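PDB 7AE5: phenolic acid decarboxylase from Sedimentibacter hydroxybenzoicus, which catalyses the reversible, non-oxidative decarboxylation of 4-hydroxybenzoate and 3,4-dihydroxybenzoate under anaerobic conditions, using prenylated FMN and manganese. Local coordinates for residues 407-421 and 433-445. Sequence-based numbering, arbitrary orientation. Where two conformers were deposited one is given.
Sequences RVHPGKDVSIIENCP and GMHTKMIIDATTP. With RB (rubidium ion), chain Q.
D413 and D441 meet around a rubidium ion, which D413 grips through both carboxylate oxygens, OD1 and OD2, each 2.5 Å from the metal. The backbone carbonyls of R407, D441 and T443 and one water complete the observed ligands. D441 contributes its carboxylate indirectly: OD2 accepts a hydrogen bond from that water, and OD1 receives T443 N in an Asx turn. At the other end, K437 NZ donates to P421 O at 3.0 Å, nearly in line with the carbonyl (C=O...N 162°); H435 ND1, S382 O and M379 O are further hydrogen-bond partners that share its N-H groups. CG of K437, set anti to its own carbonyl carbon (chi1 -54°), lies 3.6 Å from C420 CB. An alanine here would probably leave P421 O without this donor and open a gap beside C420. Between these ends, strands 414-418 and 434-441 run antiparallel at 165°, the last two strands, within this chain, of the five-stranded mixed sheet in the C-terminal UbiD domain. S415 pairs with I439 and I417 with K437 through reciprocal N-H...O bonds; a beta bulge then shifts the register by one, so that C420 pairs with H435. On one face I416 CD1 reaches M438 CG at 3.5 Å, the two chains side by side; on the other I417 CD1 meets I439 CD1 at 3.7 Å, with I417 also packing on S415 of a second subunit. Beside the metal, V408 CG2 touches both I440 CG2 and A442 CB.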
ATOM      1  N   ARG C 407       1.074  17.712  12.609  0.60 38.94           N
ATOM      2  CA  ARG C 407       0.325  17.959  11.381  0.60 39.33           C
ATOM      3  C   ARG C 407       0.429  16.828  10.366  0.60 39.03           C
ATOM      4  O   ARG C 407      -0.149  16.939   9.273  0.60 39.66           O
ATOM      5  CB  ARG C 407       0.793  19.263  10.716  0.60 39.56           C
ATOM      6  CG  ARG C 407       1.086  20.396  11.682  0.60 39.72           C
ATOM      7  CD  ARG C 407      -0.190  21.046  12.183  0.60 40.61           C
ATOM      8  NE  ARG C 407      -0.164  21.233  13.629  0.60 40.56           N
ATOM      9  CZ  ARG C 407      -0.727  22.253  14.261  0.60 41.18           C
ATOM     10  NH1 ARG C 407      -0.661  22.372  15.578  0.60 41.20           N
ATOM     11  NH2 ARG C 407      -1.371  23.178  13.555  0.60 41.93           N
ATOM     12  N   VAL C 408       1.153  15.759  10.683  1.00 35.03           N
ATOM     13  CA  VAL C 408       1.336  14.629   9.782  1.00 34.76           C
ATOM     14  C   VAL C 408       0.488  13.475  10.293  1.00 35.04           C
ATOM     15  O   VAL C 408       0.789  12.879  11.336  1.00 34.95           O
ATOM     16  CB  VAL C 408       2.809  14.213   9.663  1.00 34.12           C
ATOM     17  CG1 VAL C 408       2.929  12.878   8.931  1.00 33.98           C
ATOM     18  CG2 VAL C 408       3.600  15.280   8.947  1.00 33.91           C
ATOM     19  N   HIS C 409      -0.579  13.172   9.570  1.00 28.91           N
ATOM     20  CA  HIS C 409      -1.282  11.907   9.699  1.00 29.20           C
ATOM     21  C   HIS C 409      -0.647  10.979   8.677  1.00 28.91           C
ATOM     22  O   HIS C 409      -0.896  11.126   7.474  1.00 29.35           O
ATOM     23  CB  HIS C 409      -2.779  12.085   9.448  1.00 30.26           C
ATOM     24  CG  HIS C 409      -3.604  10.870   9.744  1.00 30.64           C
ATOM     25  ND1 HIS C 409      -3.333   9.630   9.206  1.00 30.48           N
ATOM     26  CD2 HIS C 409      -4.713  10.712  10.506  1.00 31.25           C
ATOM     27  CE1 HIS C 409      -4.230   8.760   9.631  1.00 31.01           C
ATOM     28  NE2 HIS C 409      -5.080   9.391  10.422  1.00 31.47           N
ATOM     29  N   PRO C 410       0.208  10.044   9.099  1.00 32.35           N
ATOM     30  CA  PRO C 410       0.903   9.195   8.118  1.00 32.13           C
ATOM     31  C   PRO C 410      -0.034   8.396   7.231  1.00 32.73           C
ATOM     32  O   PRO C 410       0.410   7.873   6.203  1.00 32.69           O
ATOM     33  CB  PRO C 410       1.767   8.282   8.998  1.00 32.07           C
ATOM     34  CG  PRO C 410       1.983   9.079  10.249  1.00 32.05           C
ATOM     35  CD  PRO C 410       0.679   9.793  10.473  1.00 32.28           C
ATOM     36  N   GLY C 411      -1.316   8.292   7.587  1.00 40.87           N
ATOM     37  CA  GLY C 411      -2.256   7.587   6.736  1.00 41.62           C
ATOM     38  C   GLY C 411      -2.602   8.346   5.471  1.00 42.24           C
ATOM     39  O   GLY C 411      -3.016   7.742   4.476  1.00 42.80           O
ATOM     40  N   LYS C 412      -2.437   9.668   5.479  1.00 43.57           N
ATOM     41  CA  LYS C 412      -2.738  10.453   4.286  1.00 44.66           C
ATOM     42  C   LYS C 412      -1.733  11.552   3.973  1.00 44.55           C
ATOM     43  O   LYS C 412      -1.667  11.968   2.811  1.00 45.64           O
ATOM     44  CB  LYS C 412      -4.137  11.078   4.387  1.00 45.94           C
ATOM     45  CG  LYS C 412      -4.322  12.061   5.533  1.00 45.79           C
ATOM     46  CD  LYS C 412      -5.722  12.663   5.510  1.00 47.15           C
ATOM     47  CE  LYS C 412      -6.796  11.588   5.605  1.00 47.40           C
ATOM     48  NZ  LYS C 412      -8.178  12.131   5.432  1.00 48.70           N
ATOM     49  N   ASP C 413      -0.954  12.045   4.937  1.00 45.99           N
ATOM     50  CA  ASP C 413       0.024  13.098   4.676  1.00 45.70           C
ATOM     51  C   ASP C 413       1.339  12.572   4.096  1.00 44.75           C
ATOM     52  O   ASP C 413       2.224  13.379   3.793  1.00 44.38           O
ATOM     53  CB  ASP C 413       0.320  13.897   5.963  1.00 44.82           C
ATOM     54  CG  ASP C 413      -0.676  15.060   6.226  1.00 45.94           C
ATOM     55  OD1 ASP C 413      -0.960  15.870   5.320  1.00 47.24           O
ATOM     56  OD2 ASP C 413      -1.137  15.218   7.376  1.00 45.71           O
ATOM     57  N   VAL C 414       1.497  11.260   3.925  1.00 36.36           N
ATOM     58  CA  VAL C 414       2.761  10.665   3.487  1.00 35.52           C
ATOM     59  C   VAL C 414       2.521   9.894   2.196  1.00 36.26           C
ATOM     60  O   VAL C 414       1.715   8.956   2.168  1.00 36.60           O
ATOM     61  CB  VAL C 414       3.365   9.745   4.560  1.00 34.66           C
ATOM     62  CG1 VAL C 414       4.625   9.080   4.032  1.00 34.30           C
ATOM     63  CG2 VAL C 414       3.665  10.529   5.828  1.00 34.26           C
ATOM     64  N   SER C 415       3.247  10.260   1.141  1.00 34.13           N
ATOM     65  CA  SER C 415       3.074   9.667  -0.179  1.00 34.91           C
ATOM     66  C   SER C 415       4.366   9.001  -0.630  1.00 34.04           C
ATOM     67  O   SER C 415       5.429   9.630  -0.624  1.00 33.58           O
ATOM     68  CB  SER C 415       2.644  10.724  -1.195  1.00 36.60           C
ATOM     69  OG  SER C 415       1.278  11.044  -1.017  1.00 37.87           O
ATOM     70  N   ILE C 416       4.262   7.741  -1.040  1.00 36.63           N
ATOM     71  CA  ILE C 416       5.390   6.941  -1.504  1.00 36.26           C
ATOM     72  C   ILE C 416       5.191   6.675  -2.991  1.00 37.04           C
ATOM     73  O   ILE C 416       4.216   6.021  -3.382  1.00 37.60           O
ATOM     74  CB  ILE C 416       5.502   5.626  -0.717  1.00 36.04           C
ATOM     75  CG1 ILE C 416       5.713   5.903   0.773  1.00 35.50           C
ATOM     76  CG2 ILE C 416       6.624   4.774  -1.254  1.00 36.21           C
ATOM     77  CD1 ILE C 416       7.044   6.531   1.087  1.00 35.07           C
ATOM     78  N   ILE C 417       6.107   7.173  -3.821  1.00 34.59           N
ATOM     79  CA  ILE C 417       5.969   7.119  -5.276  1.00 35.35           C
ATOM     80  C   ILE C 417       7.171   6.382  -5.856  1.00 35.14           C
ATOM     81  O   ILE C 417       8.309   6.850  -5.734  1.00 34.78           O
ATOM     82  CB  ILE C 417       5.843   8.524  -5.884  1.00 35.92           C
ATOM     83  CG1 ILE C 417       4.782   9.331  -5.137  1.00 36.37           C
ATOM     84  CG2 ILE C 417       5.496   8.435  -7.363  1.00 36.72           C
ATOM     85  CD1 ILE C 417       5.063  10.815  -5.095  1.00 36.60           C
ATOM     86  N   GLU C 418       6.915   5.254  -6.514  1.00 54.44           N
ATOM     87  CA  GLU C 418       7.967   4.379  -7.011  1.00 54.44           C
ATOM     88  C   GLU C 418       8.385   4.740  -8.435  1.00 54.89           C
ATOM     89  O   GLU C 418       7.655   5.399  -9.180  1.00 55.34           O
ATOM     90  CB  GLU C 418       7.511   2.920  -6.975  1.00 54.59           C
ATOM     91  CG  GLU C 418       7.189   2.397  -5.591  1.00 54.30           C
ATOM     92  CD  GLU C 418       7.133   0.885  -5.548  1.00 54.58           C
ATOM     93  OE1 GLU C 418       7.378   0.250  -6.597  1.00 54.91           O
ATOM     94  OE2 GLU C 418       6.847   0.332  -4.464  1.00 54.57           O
ATOM     95  N   ASN C 419       9.588   4.289  -8.798  1.00 39.60           N
ATOM     96  CA  ASN C 419      10.094   4.351 -10.172  1.00 40.06           C
ATOM     97  C   ASN C 419      10.188   5.787 -10.686  1.00 40.22           C
ATOM     98  O   ASN C 419       9.875   6.076 -11.843  1.00 40.75           O
ATOM     99  CB  ASN C 419       9.244   3.491 -11.108  1.00 40.52           C
ATOM    100  CG  ASN C 419      10.069   2.821 -12.181  1.00 40.87           C
ATOM    101  OD1 ASN C 419      11.180   2.354 -11.921  1.00 40.76           O
ATOM    102  ND2 ASN C 419       9.533   2.764 -13.396  1.00 41.39           N
ATOM    103  N   CYS C 420      10.629   6.687  -9.826  1.00 35.38           N
ATOM    104  CA  CYS C 420      10.907   8.073 -10.159  1.00 35.40           C
ATOM    105  C   CYS C 420      12.385   8.246 -10.466  1.00 35.30           C
ATOM    106  O   CYS C 420      13.196   7.355 -10.197  1.00 35.25           O
ATOM    107  CB  CYS C 420      10.483   8.974  -8.998  1.00 34.92           C
ATOM    108  SG  CYS C 420       8.700   9.053  -8.768  1.00 35.35           S
ATOM    109  N   PRO C 421      12.784   9.380 -11.051  1.00 36.24           N
ATOM    110  CA  PRO C 421      14.212   9.596 -11.302  1.00 36.16           C
ATOM    111  C   PRO C 421      14.987   9.679  -9.997  1.00 35.66           C
ATOM    112  O   PRO C 421      14.488  10.163  -8.980  1.00 35.22           O
ATOM    113  CB  PRO C 421      14.248  10.929 -12.061  1.00 36.21           C
ATOM    114  CG  PRO C 421      12.875  11.101 -12.601  1.00 36.67           C
ATOM    115  CD  PRO C 421      11.975  10.495 -11.573  1.00 36.47           C
ATOM    116  N   GLY C 433      20.265   4.416  -9.127  1.00 40.57           N
ATOM    117  CA  GLY C 433      19.930   5.515 -10.004  1.00 40.11           C
ATOM    118  C   GLY C 433      18.456   5.843 -10.087  1.00 39.52           C
ATOM    119  O   GLY C 433      18.103   6.876 -10.671  1.00 39.26           O
ATOM    120  N   MET C 434      17.584   4.998  -9.542  1.00 36.59           N
ATOM    121  CA  MET C 434      16.156   5.257  -9.479  1.00 36.14           C
ATOM    122  C   MET C 434      15.745   5.552  -8.044  1.00 35.73           C
ATOM    123  O   MET C 434      16.322   5.021  -7.090  1.00 35.96           O
ATOM    124  CB  MET C 434      15.348   4.070 -10.015  1.00 36.31           C
ATOM    125  CG  MET C 434      15.787   3.607 -11.387  1.00 36.80           C
ATOM    126  SD  MET C 434      15.250   4.739 -12.684  1.00 36.97           S
ATOM    127  CE  MET C 434      13.478   4.737 -12.426  1.00 36.78           C
ATOM    128  N   HIS C 435      14.742   6.412  -7.900  1.00 37.28           N
ATOM    129  CA  HIS C 435      14.235   6.809  -6.599  1.00 36.82           C
ATOM    130  C   HIS C 435      12.813   6.311  -6.404  1.00 36.61           C
ATOM    131  O   HIS C 435      12.030   6.201  -7.352  1.00 36.83           O
ATOM    132  CB  HIS C 435      14.248   8.333  -6.427  1.00 36.48           C
ATOM    133  CG  HIS C 435      15.455   8.854  -5.714  1.00 36.59           C
ATOM    134  ND1 HIS C 435      15.897  10.152  -5.856  1.00 36.46           N
ATOM    135  CD2 HIS C 435      16.317   8.254  -4.861  1.00 37.07           C
ATOM    136  CE1 HIS C 435      16.977  10.331  -5.118  1.00 36.86           C
ATOM    137  NE2 HIS C 435      17.254   9.193  -4.504  1.00 37.36           N
ATOM    138  N   THR C 436      12.499   5.994  -5.159  1.00 34.30           N
ATOM    139  CA  THR C 436      11.128   5.965  -4.676  1.00 33.99           C
ATOM    140  C   THR C 436      10.978   7.199  -3.797  1.00 33.44           C
ATOM    141  O   THR C 436      11.623   7.301  -2.750  1.00 33.24           O
ATOM    142  CB  THR C 436      10.826   4.683  -3.910  1.00 34.13           C
ATOM    143  OG1 THR C 436      10.672   3.603  -4.836  1.00 34.57           O
ATOM    144  CG2 THR C 436       9.546   4.844  -3.137  1.00 33.78           C
ATOM    145  N   LYS C 437      10.167   8.151  -4.245  1.00 39.34           N
ATOM    146  CA  LYS C 437      10.078   9.441  -3.578  1.00 39.92           C
ATOM    147  C   LYS C 437       9.168   9.365  -2.360  1.00 35.72           C
ATOM    148  O   LYS C 437       8.233   8.559  -2.302  1.00 30.40           O
ATOM    149  CB  LYS C 437       9.557  10.510  -4.540  1.00 36.17           C
ATOM    150  CG  LYS C 437      10.333  10.626  -5.841  1.00 38.72           C
ATOM    151  CD  LYS C 437      11.718  11.205  -5.631  1.00 45.55           C
ATOM    152  CE  LYS C 437      12.350  11.606  -6.956  1.00 45.49           C
ATOM    153  NZ  LYS C 437      13.734  12.128  -6.781  1.00 48.52           N
ATOM    154  N   MET C 438       9.447  10.224  -1.381  1.00 43.17           N
ATOM    155  CA  MET C 438       8.626  10.348  -0.184  1.00 39.95           C
ATOM    156  C   MET C 438       8.248  11.807   0.008  1.00 39.17           C
ATOM    157  O   MET C 438       9.120  12.656   0.221  1.00 43.31           O
ATOM    158  CB  MET C 438       9.348   9.811   1.056  1.00 43.07           C
ATOM    159  CG  MET C 438       8.408   9.549   2.223  1.00 38.82           C
ATOM    160  SD  MET C 438       9.201   9.069   3.771  1.00 40.99           S
ATOM    161  CE  MET C 438      10.931   9.246   3.362  1.00 47.61           C
ATOM    162  N   ILE C 439       6.953  12.094  -0.076  1.00 33.68           N
ATOM    163  CA  ILE C 439       6.408  13.423   0.168  1.00 32.21           C
ATOM    164  C   ILE C 439       5.690  13.397   1.508  1.00 31.45           C
ATOM    165  O   ILE C 439       4.856  12.518   1.754  1.00 28.77           O
ATOM    166  CB  ILE C 439       5.451  13.857  -0.956  1.00 28.00           C
ATOM    167  CG1 ILE C 439       6.162  13.844  -2.308  1.00 28.53           C
ATOM    168  CG2 ILE C 439       4.872  15.231  -0.666  1.00 27.03           C
ATOM    169  CD1 ILE C 439       5.229  14.103  -3.472  1.00 24.86           C
ATOM    170  N   ILE C 440       6.009  14.357   2.370  1.00 31.11           N
ATOM    171  CA  ILE C 440       5.412  14.456   3.698  1.00 31.00           C
ATOM    172  C   ILE C 440       4.733  15.813   3.806  1.00 29.70           C
ATOM    173  O   ILE C 440       5.397  16.854   3.727  1.00 31.20           O
ATOM    174  CB  ILE C 440       6.455  14.273   4.811  1.00 35.26           C
ATOM    175  CG1 ILE C 440       7.152  12.919   4.671  1.00 36.55           C
ATOM    176  CG2 ILE C 440       5.803  14.384   6.179  1.00 34.60           C
ATOM    177  CD1 ILE C 440       8.260  12.705   5.671  1.00 40.86           C
ATOM    178  N   ASP C 441       3.413  15.803   3.991  1.00 42.39           N
ATOM    179  CA  ASP C 441       2.628  17.032   4.083  1.00 41.97           C
ATOM    180  C   ASP C 441       2.414  17.375   5.558  1.00 43.74           C
ATOM    181  O   ASP C 441       1.373  17.088   6.158  1.00 43.43           O
ATOM    182  CB  ASP C 441       1.308  16.882   3.326  1.00 39.87           C
ATOM    183  CG  ASP C 441       0.381  18.068   3.525  1.00 40.87           C
ATOM    184  OD1 ASP C 441       0.881  19.165   3.851  1.00 42.27           O
ATOM    185  OD2 ASP C 441      -0.846  17.907   3.345  1.00 40.82           O
ATOM    186  N   ALA C 442       3.427  18.031   6.137  1.00 34.99           N
ATOM    187  CA  ALA C 442       3.395  18.500   7.519  1.00 36.92           C
ATOM    188  C   ALA C 442       2.680  19.837   7.667  1.00 37.03           C
ATOM    189  O   ALA C 442       3.021  20.621   8.562  1.00 38.83           O
ATOM    190  CB  ALA C 442       4.815  18.596   8.080  1.00 39.84           C
ATOM    191  N   THR C 443       1.702  20.122   6.814  1.00 37.11           N
ATOM    192  CA  THR C 443       0.959  21.368   6.904  1.00 38.33           C
ATOM    193  C   THR C 443      -0.417  21.151   7.523  1.00 39.55           C
ATOM    194  O   THR C 443      -0.961  20.032   7.545  1.00 38.62           O
ATOM    195  CB  THR C 443       0.807  22.030   5.529  1.00 37.46           C
ATOM    196  OG1 THR C 443      -0.080  21.254   4.713  1.00 36.20           O
ATOM    197  CG2 THR C 443       2.159  22.159   4.847  1.00 36.49           C
ATOM    198  N   THR C 444      -0.953  22.262   8.041  1.00 31.12           N
ATOM    199  CA  THR C 444      -2.285  22.310   8.628  1.00 33.64           C
ATOM    200  C   THR C 444      -3.337  22.274   7.527  1.00 34.38           C
ATOM    201  O   THR C 444      -3.228  23.026   6.551  1.00 34.41           O
ATOM    202  CB  THR C 444      -2.446  23.592   9.450  1.00 36.87           C
ATOM    203  OG1 THR C 444      -1.389  23.691  10.414  1.00 36.31           O
ATOM    204  CG2 THR C 444      -3.786  23.617  10.160  1.00 39.80           C
ATOM    205  N   PRO C 445      -4.359  21.429   7.639  1.00 36.23           N
ATOM    206  CA  PRO C 445      -5.395  21.384   6.600  1.00 37.75           C
ATOM    207  C   PRO C 445      -6.108  22.721   6.454  1.00 42.35           C
ATOM    208  O   PRO C 445      -6.412  23.398   7.437  1.00 45.34           O
ATOM    209  CB  PRO C 445      -6.350  20.293   7.097  1.00 37.91           C
ATOM    210  CG  PRO C 445      -5.524  19.453   8.021  1.00 34.73           C
ATOM    211  CD  PRO C 445      -4.552  20.390   8.666  1.00 35.22           C
TER
HETATM  212 RB    RB Q 501      -0.856  17.630   7.028  1.00 48.64          RB
HETATM  213  O   HOH W   1      -2.423  18.380   5.296  1.00 33.84           O